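Local atomic coordinates of Exo-alpha-sialidase (Clostridium perfringens, PDB entry 2V72), a protein that probably helps a large sialidase toxin hold on to host glycans, through a family 32 carbohydrate-binding module that binds galactose. Residues S67-S75 against W102-V111; T43-S54 against K123-A134. All coordinates share one frame; numbering follows the deposited sequence.

Contact 1: S67-S75 against W102-V111. With GAL (beta-D-galactopyranose), chain C.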
loop_
_atom_site.group_PDB
_atom_site.type_symbol
_atom_site.label_atom_id
_atom_site.label_comp_id
_atom_site.label_asym_id
_atom_site.label_seq_id
_atom_site.Cartn_x
_atom_site.Cartn_y
_atom_site.Cartn_z
ATOM N N SER A 67 -5.092 7.973 8.867
ATOM C CA SER A 67 -3.883 8.064 8.036
ATOM C C SER A 67 -3.315 6.723 7.591
ATOM O O SER A 67 -3.634 5.671 8.152
ATOM C CB SER A 67 -2.781 8.894 8.725
ATOM O OG SER A 67 -2.224 8.207 9.827
ATOM N N ILE A 68 -2.464 6.786 6.569
ATOM C CA ILE A 68 -1.776 5.614 6.017
ATOM C C ILE A 68 -0.314 5.988 5.746
ATOM O O ILE A 68 -0.042 7.012 5.117
ATOM C CB ILE A 68 -2.465 5.110 4.713
ATOM C CG1 ILE A 68 -3.918 4.695 4.992
ATOM C CG2 ILE A 68 -1.700 3.940 4.099
ATOM C CD1 ILE A 68 -4.844 4.841 3.811
ATOM N N ALA A 69 0.613 5.166 6.235
ATOM C CA ALA A 69 2.034 5.356 5.955
ATOM C C ALA A 69 2.553 4.288 4.999
ATOM O O ALA A 69 2.515 3.089 5.296
ATOM C CB ALA A 69 2.850 5.378 7.248
ATOM N N ILE A 70 3.027 4.746 3.844
ATOM C CA ILE A 70 3.560 3.877 2.793
ATOM C C ILE A 70 5.088 3.981 2.776
ATOM O O ILE A 70 5.659 4.974 2.300
ATOM C CB ILE A 70 2.973 4.242 1.401
ATOM C CG1 ILE A 70 1.437 4.173 1.414
ATOM C CG2 ILE A 70 3.551 3.345 0.310
ATOM C CD1 ILE A 70 0.754 5.489 1.833
ATOM N N THR A 71 5.732 2.945 3.307
ATOM C CA THR A 71 7.191 2.865 3.389
ATOM C C THR A 71 7.779 2.221 2.126
ATOM O O THR A 71 7.543 1.040 1.858
ATOM C CB THR A 71 7.621 2.046 4.619
ATOM O OG1 THR A 71 6.946 2.538 5.785
ATOM C CG2 THR A 71 9.139 2.100 4.826
ATOM N N PRO A 72 8.548 3.001 1.343
ATOM C CA PRO A 72 9.236 2.454 0.183
ATOM C C PRO A 72 10.344 1.478 0.569
ATOM O O PRO A 72 10.686 1.345 1.750
ATOM C CB PRO A 72 9.843 3.700 -0.486
ATOM C CG PRO A 72 9.122 4.851 0.093
ATOM C CD PRO A 72 8.798 4.446 1.483
ATOM N N ARG A 73 10.902 0.808 -0.432
ATOM C CA ARG A 73 12.047 -0.072 -0.238
ATOM C C ARG A 73 13.236 0.658 0.386
ATOM O O ARG A 73 13.597 1.764 -0.012
ATOM C CB ARG A 73 12.447 -0.740 -1.553
ATOM C CG ARG A 73 12.837 0.207 -2.674
ATOM C CD ARG A 73 12.985 -0.540 -3.985
ATOM N NE ARG A 73 14.018 -1.568 -3.914
ATOM C CZ ARG A 73 14.084 -2.637 -4.703
ATOM N NH1 ARG A 73 13.162 -2.853 -5.640
ATOM N NH2 ARG A 73 15.069 -3.502 -4.543
ATOM N N THR A 74 13.828 0.008 1.378
ATOM C CA THR A 74 14.907 0.558 2.187
ATOM C C THR A 74 16.200 0.739 1.361
ATOM O O THR A 74 17.092 1.497 1.735
ATOM C CB THR A 74 15.110 -0.350 3.439
ATOM O OG1 THR A 74 15.392 0.447 4.595
ATOM C CG2 THR A 74 16.203 -1.381 3.224
ATOM N N SER A 75 16.256 0.064 0.216
ATOM C CA SER A 75 17.411 0.066 -0.676
ATOM C C SER A 75 16.925 -0.197 -2.109
ATOM O O SER A 75 15.917 -0.878 -2.309
ATOM C CB SER A 75 18.400 -1.011 -0.231
ATOM O OG SER A 75 19.386 -1.245 -1.210
ATOM N N TRP A 102 3.684 10.893 -5.995
ATOM C CA TRP A 102 4.737 10.799 -4.995
ATOM C C TRP A 102 6.110 11.019 -5.625
ATOM O O TRP A 102 6.340 10.647 -6.781
ATOM C CB TRP A 102 4.710 9.444 -4.286
ATOM C CG TRP A 102 3.616 9.284 -3.269
ATOM C CD1 TRP A 102 3.079 10.261 -2.468
ATOM C CD2 TRP A 102 2.958 8.062 -2.908
ATOM N NE1 TRP A 102 2.112 9.724 -1.649
ATOM C CE2 TRP A 102 2.014 8.379 -1.898
ATOM C CE3 TRP A 102 3.061 6.734 -3.348
ATOM C CZ2 TRP A 102 1.176 7.413 -1.321
ATOM C CZ3 TRP A 102 2.232 5.771 -2.773
ATOM C CH2 TRP A 102 1.297 6.119 -1.770
ATOM N N GLU A 103 7.015 11.615 -4.847
ATOM C CA GLU A 103 8.404 11.839 -5.249
ATOM C C GLU A 103 9.173 10.532 -5.417
ATOM O O GLU A 103 8.810 9.511 -4.830
ATOM C CB GLU A 103 9.119 12.697 -4.198
ATOM C CG GLU A 103 9.225 14.177 -4.513
ATOM C CD GLU A 103 10.062 14.912 -3.478
ATOM O OE1 GLU A 103 9.505 15.263 -2.414
ATOM O OE2 GLU A 103 11.277 15.130 -3.721
ATOM N N GLU A 104 10.252 10.589 -6.197
ATOM C CA GLU A 104 11.171 9.472 -6.388
ATOM C C GLU A 104 12.263 9.371 -5.328
ATOM O O GLU A 104 13.437 9.667 -5.594
ATOM C CB GLU A 104 11.835 9.580 -7.749
ATOM C CG GLU A 104 11.104 8.871 -8.855
ATOM C CD GLU A 104 11.917 8.851 -10.116
ATOM O OE1 GLU A 104 13.034 8.280 -10.090
ATOM O OE2 GLU A 104 11.441 9.411 -11.125
ATOM N N ASN A 105 11.882 8.934 -4.135
ATOM C CA ASN A 105 12.831 8.724 -3.056
ATOM C C ASN A 105 12.289 7.678 -2.097
ATOM O O ASN A 105 11.162 7.221 -2.259
ATOM C CB ASN A 105 13.157 10.050 -2.337
ATOM C CG ASN A 105 11.925 10.727 -1.751
ATOM O OD1 ASN A 105 11.155 10.114 -1.014
ATOM N ND2 ASN A 105 11.744 12.004 -2.071
ATOM N N ASN A 106 13.090 7.300 -1.105
ATOM C CA ASN A 106 12.706 6.255 -0.157
ATOM C C ASN A 106 12.087 6.755 1.158
ATOM O O ASN A 106 11.987 6.001 2.128
ATOM C CB ASN A 106 13.898 5.330 0.123
ATOM C CG ASN A 106 15.064 6.043 0.811
ATOM O OD1 ASN A 106 16.044 5.399 1.198
ATOM N ND2 ASN A 106 14.967 7.365 0.966
ATOM N N LEU A 107 11.681 8.021 1.190
ATOM C CA LEU A 107 11.033 8.585 2.366
ATOM C C LEU A 107 9.618 8.024 2.489
ATOM O O LEU A 107 8.923 7.866 1.486
ATOM C CB LEU A 107 10.978 10.123 2.283
ATOM C CG LEU A 107 12.288 10.921 2.156
ATOM C CD1 LEU A 107 12.036 12.314 1.604
ATOM C CD2 LEU A 107 13.030 10.995 3.473
ATOM N N VAL A 108 9.202 7.727 3.717
ATOM C CA VAL A 108 7.828 7.328 3.980
ATOM C C VAL A 108 6.883 8.349 3.350
ATOM O O VAL A 108 7.112 9.566 3.417
ATOM C CB VAL A 108 7.555 7.156 5.496
ATOM C CG1 VAL A 108 6.087 6.865 5.768
ATOM C CG2 VAL A 108 8.398 6.017 6.057
ATOM N N LYS A 109 5.848 7.844 2.692
ATOM C CA LYS A 109 4.816 8.693 2.120
ATOM C C LYS A 109 3.581 8.544 2.988
ATOM O O LYS A 109 3.102 7.432 3.209
ATOM C CB LYS A 109 4.528 8.287 0.668
ATOM C CG LYS A 109 5.785 8.022 -0.177
ATOM C CD LYS A 109 6.295 9.281 -0.878
ATOM C CE LYS A 109 7.843 9.327 -1.003
ATOM N NZ LYS A 109 8.505 8.086 -1.525
ATOM N N THR A 110 3.088 9.665 3.508
ATOM C CA THR A 110 1.882 9.661 4.333
ATOM C C THR A 110 0.661 10.190 3.582
ATOM O O THR A 110 0.765 11.051 2.698
ATOM C CB THR A 110 2.047 10.464 5.654
ATOM O OG1 THR A 110 2.525 11.782 5.361
ATOM C CG2 THR A 110 3.013 9.766 6.611
ATOM N N VAL A 111 -0.493 9.639 3.938
ATOM C CA VAL A 111 -1.781 10.111 3.453
ATOM C C VAL A 111 -2.672 10.266 4.678
ATOM O O VAL A 111 -2.881 9.314 5.436
ATOM C CB VAL A 111 -2.410 9.130 2.423
ATOM C CG1 VAL A 111 -3.857 9.507 2.129
ATOM C CG2 VAL A 111 -1.595 9.111 1.133
HETATM C C1 GAL C . 16.516 -5.961 -8.822
HETATM C C2 GAL C . 15.911 -5.507 -7.496
HETATM C C3 GAL C . 14.552 -6.172 -7.256
HETATM C C4 GAL C . 13.642 -6.094 -8.484
HETATM C C5 GAL C . 14.378 -6.509 -9.751
HETATM C C6 GAL C . 13.496 -6.286 -10.977
HETATM O O1 GAL C . 17.651 -5.177 -9.084
HETATM O O2 GAL C . 16.805 -5.779 -6.436
HETATM O O3 GAL C . 13.905 -5.530 -6.181
HETATM O O4 GAL C . 13.166 -4.776 -8.647
HETATM O O5 GAL C . 15.590 -5.775 -9.880
HETATM O O6 GAL C . 14.028 -6.991 -12.079
HETATM O O HOH W 1 12.464 3.721 3.101
#

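Contact 2: T43-S54 against K123-A134. With GAL (beta-D-galactopyranose), chain C.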
loop_
_atom_site.group_PDB
_atom_site.type_symbol
_atom_site.label_atom_id
_atom_site.label_comp_id
_atom_site.label_asym_id
_atom_site.label_seq_id
_atom_site.Cartn_x
_atom_site.Cartn_y
_atom_site.Cartn_z
ATOM N N THR A 43 5.990 -6.095 -7.576
ATOM C CA THR A 43 5.407 -6.749 -8.741
ATOM C C THR A 43 6.471 -7.646 -9.378
ATOM O O THR A 43 7.644 -7.566 -9.003
ATOM C CB THR A 43 4.835 -5.729 -9.743
ATOM O OG1 THR A 43 5.869 -4.839 -10.178
ATOM C CG2 THR A 43 3.690 -4.915 -9.094
ATOM N N LYS A 44 6.082 -8.513 -10.311
ATOM C CA LYS A 44 7.049 -9.498 -10.805
ATOM C C LYS A 44 8.183 -8.903 -11.617
ATOM O O LYS A 44 7.974 -8.120 -12.546
ATOM C CB LYS A 44 6.403 -10.718 -11.488
ATOM C CG LYS A 44 5.426 -10.450 -12.592
ATOM C CD LYS A 44 4.824 -11.787 -13.104
ATOM C CE LYS A 44 4.183 -12.606 -11.981
ATOM N NZ LYS A 44 3.585 -13.890 -12.472
ATOM N N TRP A 45 9.389 -9.281 -11.216
ATOM C CA TRP A 45 10.631 -8.691 -11.704
ATOM C C TRP A 45 10.797 -8.723 -13.222
ATOM O O TRP A 45 11.460 -7.850 -13.782
ATOM C CB TRP A 45 11.811 -9.397 -11.053
ATOM C CG TRP A 45 11.929 -9.233 -9.551
ATOM C CD1 TRP A 45 11.037 -8.624 -8.693
ATOM C CD2 TRP A 45 12.999 -9.719 -8.732
ATOM N NE1 TRP A 45 11.497 -8.707 -7.398
ATOM C CE2 TRP A 45 12.697 -9.372 -7.394
ATOM C CE3 TRP A 45 14.184 -10.411 -9.001
ATOM C CZ2 TRP A 45 13.551 -9.690 -6.325
ATOM C CZ3 TRP A 45 15.029 -10.729 -7.938
ATOM C CH2 TRP A 45 14.708 -10.370 -6.617
ATOM N N ASN A 46 10.192 -9.719 -13.886
ATOM C CA ASN A 46 10.324 -9.856 -15.345
ATOM C C ASN A 46 9.495 -8.857 -16.156
ATOM O O ASN A 46 9.501 -8.895 -17.389
ATOM C CB ASN A 46 10.097 -11.306 -15.823
ATOM C CG ASN A 46 8.664 -11.809 -15.615
ATOM O OD1 ASN A 46 8.421 -13.016 -15.677
ATOM N ND2 ASN A 46 7.719 -10.903 -15.379
ATOM N N GLY A 47 8.789 -7.973 -15.449
ATOM C CA GLY A 47 8.051 -6.867 -16.055
ATOM C C GLY A 47 6.827 -7.257 -16.864
ATOM O O GLY A 47 6.368 -6.480 -17.707
ATOM N N SER A 48 6.289 -8.449 -16.612
ATOM C CA SER A 48 5.204 -8.991 -17.442
ATOM C C SER A 48 3.872 -8.386 -17.073
ATOM O O SER A 48 2.964 -8.320 -17.895
ATOM C CB SER A 48 5.128 -10.518 -17.334
ATOM O OG SER A 48 5.017 -10.931 -15.985
ATOM N N ASP A 49 3.760 -7.954 -15.822
ATOM C CA ASP A 49 2.548 -7.344 -15.322
ATOM C C ASP A 49 2.695 -5.819 -15.332
ATOM O O ASP A 49 3.047 -5.206 -14.318
ATOM C CB ASP A 49 2.226 -7.882 -13.925
ATOM C CG ASP A 49 1.874 -9.359 -13.933
ATOM O OD1 ASP A 49 1.286 -9.829 -14.934
ATOM O OD2 ASP A 49 2.177 -10.055 -12.939
ATOM N N ALA A 50 2.431 -5.221 -16.492
ATOM C CA ALA A 50 2.492 -3.769 -16.657
ATOM C C ALA A 50 1.512 -3.034 -15.728
ATOM O O ALA A 50 0.431 -3.546 -15.431
ATOM C CB ALA A 50 2.229 -3.397 -18.111
ATOM N N LEU A 51 1.899 -1.841 -15.279
ATOM C CA LEU A 51 1.038 -1.004 -14.422
ATOM C C LEU A 51 -0.199 -0.494 -15.182
ATOM O O LEU A 51 -0.169 -0.397 -16.413
ATOM C CB LEU A 51 1.834 0.168 -13.821
ATOM C CG LEU A 51 3.107 -0.172 -13.027
ATOM C CD1 LEU A 51 3.949 1.069 -12.790
ATOM C CD2 LEU A 51 2.801 -0.889 -11.706
ATOM N N PRO A 52 -1.300 -0.181 -14.463
ATOM C CA PRO A 52 -1.494 -0.283 -13.013
ATOM C C PRO A 52 -1.553 -1.697 -12.433
ATOM O O PRO A 52 -2.115 -2.616 -13.039
ATOM C CB PRO A 52 -2.824 0.444 -12.776
ATOM C CG PRO A 52 -3.526 0.400 -14.058
ATOM C CD PRO A 52 -2.488 0.371 -15.138
ATOM N N GLN A 53 -0.937 -1.851 -11.266
ATOM C CA GLN A 53 -1.104 -3.030 -10.423
ATOM C C GLN A 53 -1.395 -2.491 -9.031
ATOM O O GLN A 53 -1.106 -1.325 -8.752
ATOM C CB GLN A 53 0.158 -3.910 -10.418
ATOM C CG GLN A 53 0.557 -4.486 -11.782
ATOM C CD GLN A 53 -0.428 -5.525 -12.327
ATOM O OE1 GLN A 53 -1.048 -6.279 -11.569
ATOM N NE2 GLN A 53 -0.564 -5.564 -13.647
ATOM N N SER A 54 -1.958 -3.326 -8.159
ATOM C CA SER A 54 -2.429 -2.853 -6.864
ATOM C C SER A 54 -2.143 -3.825 -5.731
ATOM O O SER A 54 -1.894 -5.004 -5.966
ATOM C CB SER A 54 -3.930 -2.572 -6.928
ATOM O OG SER A 54 -4.651 -3.770 -7.139
ATOM N N LYS A 123 -7.016 -0.299 -0.733
ATOM C CA LYS A 123 -6.345 -0.713 -1.950
ATOM C C LYS A 123 -5.440 0.397 -2.460
ATOM O O LYS A 123 -5.903 1.498 -2.774
ATOM C CB LYS A 123 -7.383 -1.071 -3.013
ATOM C CG LYS A 123 -6.852 -1.801 -4.230
ATOM C CD LYS A 123 -7.907 -1.780 -5.320
ATOM C CE LYS A 123 -7.737 -2.922 -6.298
ATOM N NZ LYS A 123 -8.832 -2.916 -7.321
ATOM N N ILE A 124 -4.148 0.107 -2.535
ATOM C CA ILE A 124 -3.192 1.034 -3.133
ATOM C C ILE A 124 -2.898 0.596 -4.558
ATOM O O ILE A 124 -2.368 -0.496 -4.783
ATOM C CB ILE A 124 -1.855 1.112 -2.342
ATOM C CG1 ILE A 124 -2.086 1.169 -0.821
ATOM C CG2 ILE A 124 -0.982 2.273 -2.862
ATOM C CD1 ILE A 124 -3.027 2.280 -0.345
ATOM N N THR A 125 -3.246 1.457 -5.508
ATOM C CA THR A 125 -3.016 1.206 -6.921
ATOM C C THR A 125 -1.844 2.045 -7.405
ATOM O O THR A 125 -1.822 3.263 -7.226
ATOM C CB THR A 125 -4.284 1.504 -7.770
ATOM O OG1 THR A 125 -5.345 0.632 -7.361
ATOM C CG2 THR A 125 -4.017 1.309 -9.267
ATOM N N ALA A 126 -0.863 1.367 -8.001
ATOM C CA ALA A 126 0.296 2.020 -8.588
ATOM C C ALA A 126 0.069 2.240 -10.080
ATOM O O ALA A 126 0.105 1.294 -10.866
ATOM C CB ALA A 126 1.534 1.194 -8.349
ATOM N N ILE A 127 -0.181 3.490 -10.459
ATOM C CA ILE A 127 -0.389 3.857 -11.865
ATOM C C ILE A 127 0.952 3.978 -12.586
ATOM O O ILE A 127 1.101 3.517 -13.721
ATOM C CB ILE A 127 -1.176 5.182 -12.001
ATOM C CG1 ILE A 127 -2.527 5.081 -11.281
ATOM C CG2 ILE A 127 -1.361 5.559 -13.476
ATOM C CD1 ILE A 127 -3.195 6.425 -11.020
ATOM N N GLN A 128 1.913 4.617 -11.925
ATOM C CA GLN A 128 3.257 4.784 -12.454
ATOM C C GLN A 128 4.237 4.535 -11.326
ATOM O O GLN A 128 3.939 4.825 -10.169
ATOM C CB GLN A 128 3.461 6.191 -13.017
ATOM C CG GLN A 128 2.718 6.474 -14.320
ATOM C CD GLN A 128 3.172 7.761 -14.996
ATOM O OE1 GLN A 128 4.378 8.045 -15.088
ATOM N NE2 GLN A 128 2.210 8.543 -15.485
ATOM N N GLY A 129 5.394 3.979 -11.674
ATOM C CA GLY A 129 6.441 3.640 -10.719
ATOM C C GLY A 129 7.738 3.421 -11.472
ATOM O O GLY A 129 7.712 3.087 -12.657
ATOM N N VAL A 130 8.874 3.614 -10.804
ATOM C CA VAL A 130 10.168 3.508 -11.495
ATOM C C VAL A 130 10.513 2.086 -11.931
ATOM O O VAL A 130 10.283 1.112 -11.198
ATOM C CB VAL A 130 11.358 4.237 -10.751
ATOM C CG1 VAL A 130 10.938 4.792 -9.411
ATOM C CG2 VAL A 130 12.603 3.353 -10.628
ATOM N N GLY A 131 11.043 1.997 -13.151
ATOM C CA GLY A 131 11.348 0.731 -13.797
ATOM C C GLY A 131 10.105 0.066 -14.354
ATOM O O GLY A 131 10.200 -0.977 -15.000
ATOM N N GLY A 132 8.944 0.678 -14.111
ATOM C CA GLY A 132 7.649 0.107 -14.484
ATOM C C GLY A 132 7.178 -0.917 -13.464
ATOM O O GLY A 132 6.356 -1.776 -13.772
ATOM N N PHE A 133 7.709 -0.822 -12.247
ATOM C CA PHE A 133 7.339 -1.712 -11.143
ATOM C C PHE A 133 6.607 -0.963 -10.032
ATOM O O PHE A 133 6.486 0.260 -10.063
ATOM C CB PHE A 133 8.584 -2.382 -10.541
ATOM C CG PHE A 133 9.437 -3.102 -11.546
ATOM C CD1 PHE A 133 10.628 -2.540 -11.991
ATOM C CD2 PHE A 133 9.046 -4.340 -12.052
ATOM C CE1 PHE A 133 11.423 -3.201 -12.927
ATOM C CE2 PHE A 133 9.827 -5.010 -12.988
ATOM C CZ PHE A 133 11.019 -4.440 -13.425
ATOM N N ALA A 134 6.120 -1.723 -9.054
ATOM C CA ALA A 134 5.560 -1.179 -7.831
ATOM C C ALA A 134 6.126 -1.992 -6.676
ATOM O O ALA A 134 6.122 -3.232 -6.732
ATOM C CB ALA A 134 4.034 -1.271 -7.851
HETATM C C1 GAL C . 16.516 -5.961 -8.822
HETATM C C2 GAL C . 15.911 -5.507 -7.496
HETATM C C3 GAL C . 14.552 -6.172 -7.256
HETATM C C4 GAL C . 13.642 -6.094 -8.484
HETATM C C5 GAL C . 14.378 -6.509 -9.751
HETATM C C6 GAL C . 13.496 -6.286 -10.977
HETATM O O1 GAL C . 17.651 -5.177 -9.084
HETATM O O2 GAL C . 16.805 -5.779 -6.436
HETATM O O3 GAL C . 13.905 -5.530 -6.181
HETATM O O4 GAL C . 13.166 -4.776 -8.647
HETATM O O5 GAL C . 15.590 -5.775 -9.880
HETATM O O6 GAL C . 14.028 -6.991 -12.079
HETATM O O HOH W 2 4.522 -0.947 -16.154
#

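Contact 1: S67-S75 against W102-V111
I70 and K109 face each other as a hydrogen-bonded antiparallel pair. I70 N reaches K109 O at 2.8 Å, and the return bond from K109 N to I70 O is almost straight at the hydrogen (177°). I68 and V111 form a second such pair, while A69 and T110 between them are a non-hydrogen-bonded pair whose side chains lie on the other face of the sheet, where A69 CB also meets V108 CG1.

On the face of I70, its CD1 lies 3.7 Å from W102 CH2, the two side chains crossing at about a right angle. K109 CB lies over one face of the same indole, offset toward the rim, so strand and ring enclose the foot of the lysine. The lysine chain bends at chi2 (-90°), about CB-CG, and again at chi3 and chi4, which folds its amine back over the 105-107 turn: NZ donates to N105 O at 2.9 Å and weakly to L107 O. P72 rests against this turn, its CG 3.3 Å from L107 O. N105 OD1 accepts from L107 N, an Asx turn that shapes the loop.

Farther out, Y84 stacks on W102. R73 lies two residues beyond the strand, in the loop that follows it, with its NE bonded in the guanidinium plane to S75 O (2.6 Å), and its NH1 also binds N78 O. These bonds fix the rotation of the group, whose edge meets galactose: NH1 and NH2 both donate to GAL O3, NH1 at 2.8 Å. The chemistry implies a graded arrangement: regular strand pairing leads into a lysine-braced turn, and that turn lies against P72 and the backbone of R73 (N106 CB to R73 O 3.6 Å), next to a guanidinium set to recognise a sugar hydroxyl from two nitrogens.

Contact 2: T43-S54 against K123-A134
L51 buries more of its surface against 123-134 than any other residue of 43-54. Its CD1 comes 3.4 Å from G129 N, while CD2 sits over the two neighbouring methyls of A126 and A134, 4.1 Å from the CB of each. The peptide bond to P52 is cis, and directly after it the chain enters a short antiparallel pairing, in which A126 N donates to Q53 O at 2.8 Å and the bond back from Q53 N is weak. S54 and T125 make the adjacent non-hydrogen-bonded pair, and extended K123 brings its CE to 3.3 Å from S54 OG.

At the other end T43 N donates to A134 O. T43 OG1 sits between its own N and carbonyl carbon (chi1 59°), a placement that lets it accept a weak bond from A134 N and lie in the plane of the F133 ring at its edge. F133 starts off alongside the partner segment, but chi1 of -54° carries the ring to the type I turn 44-47, where CE2 approaches W45 O at 3.4 Å.

The CB of W45 leaves its backbone away from 123-134, and the indole offers one face to galactose, with GAL C4 3.4 Å above the plane, offset toward the rim; D27 holds its NE1. W45 O accepts from GAL O6, and F133 CZ is 3.9 Å from GAL C6. The contact thus implies an aromatic platform under C3 to C5 of the sugar and a carbonyl acceptor for O6, complementing the polar grip of R73 on O3.

In the fold
From the N terminus, residues 43-54 carry the turn with W45 into strand 53-59. Strand 62-71 follows, with R73 in the loop beyond it. After hairpin strands 84-90 and 93-101, residues 102-111 return to 67-75, closing contact 1 over 26 residues. Only then does 123-134 reach back to 43-54, so contact 2 spans the longer loop and encloses contact 1. Contact 2 pairs strands 53-59 and 121-129 of one sheet and, past the corner at 127-128, reaches the edge of the other, where contact 1 pairs 62-71 with 109-113. E104 CG packs on V130 CG1. In this F5/8 type C (discoidin-like) beta-sandwich, both contacts supply residues to one galactose, held in loops at one end.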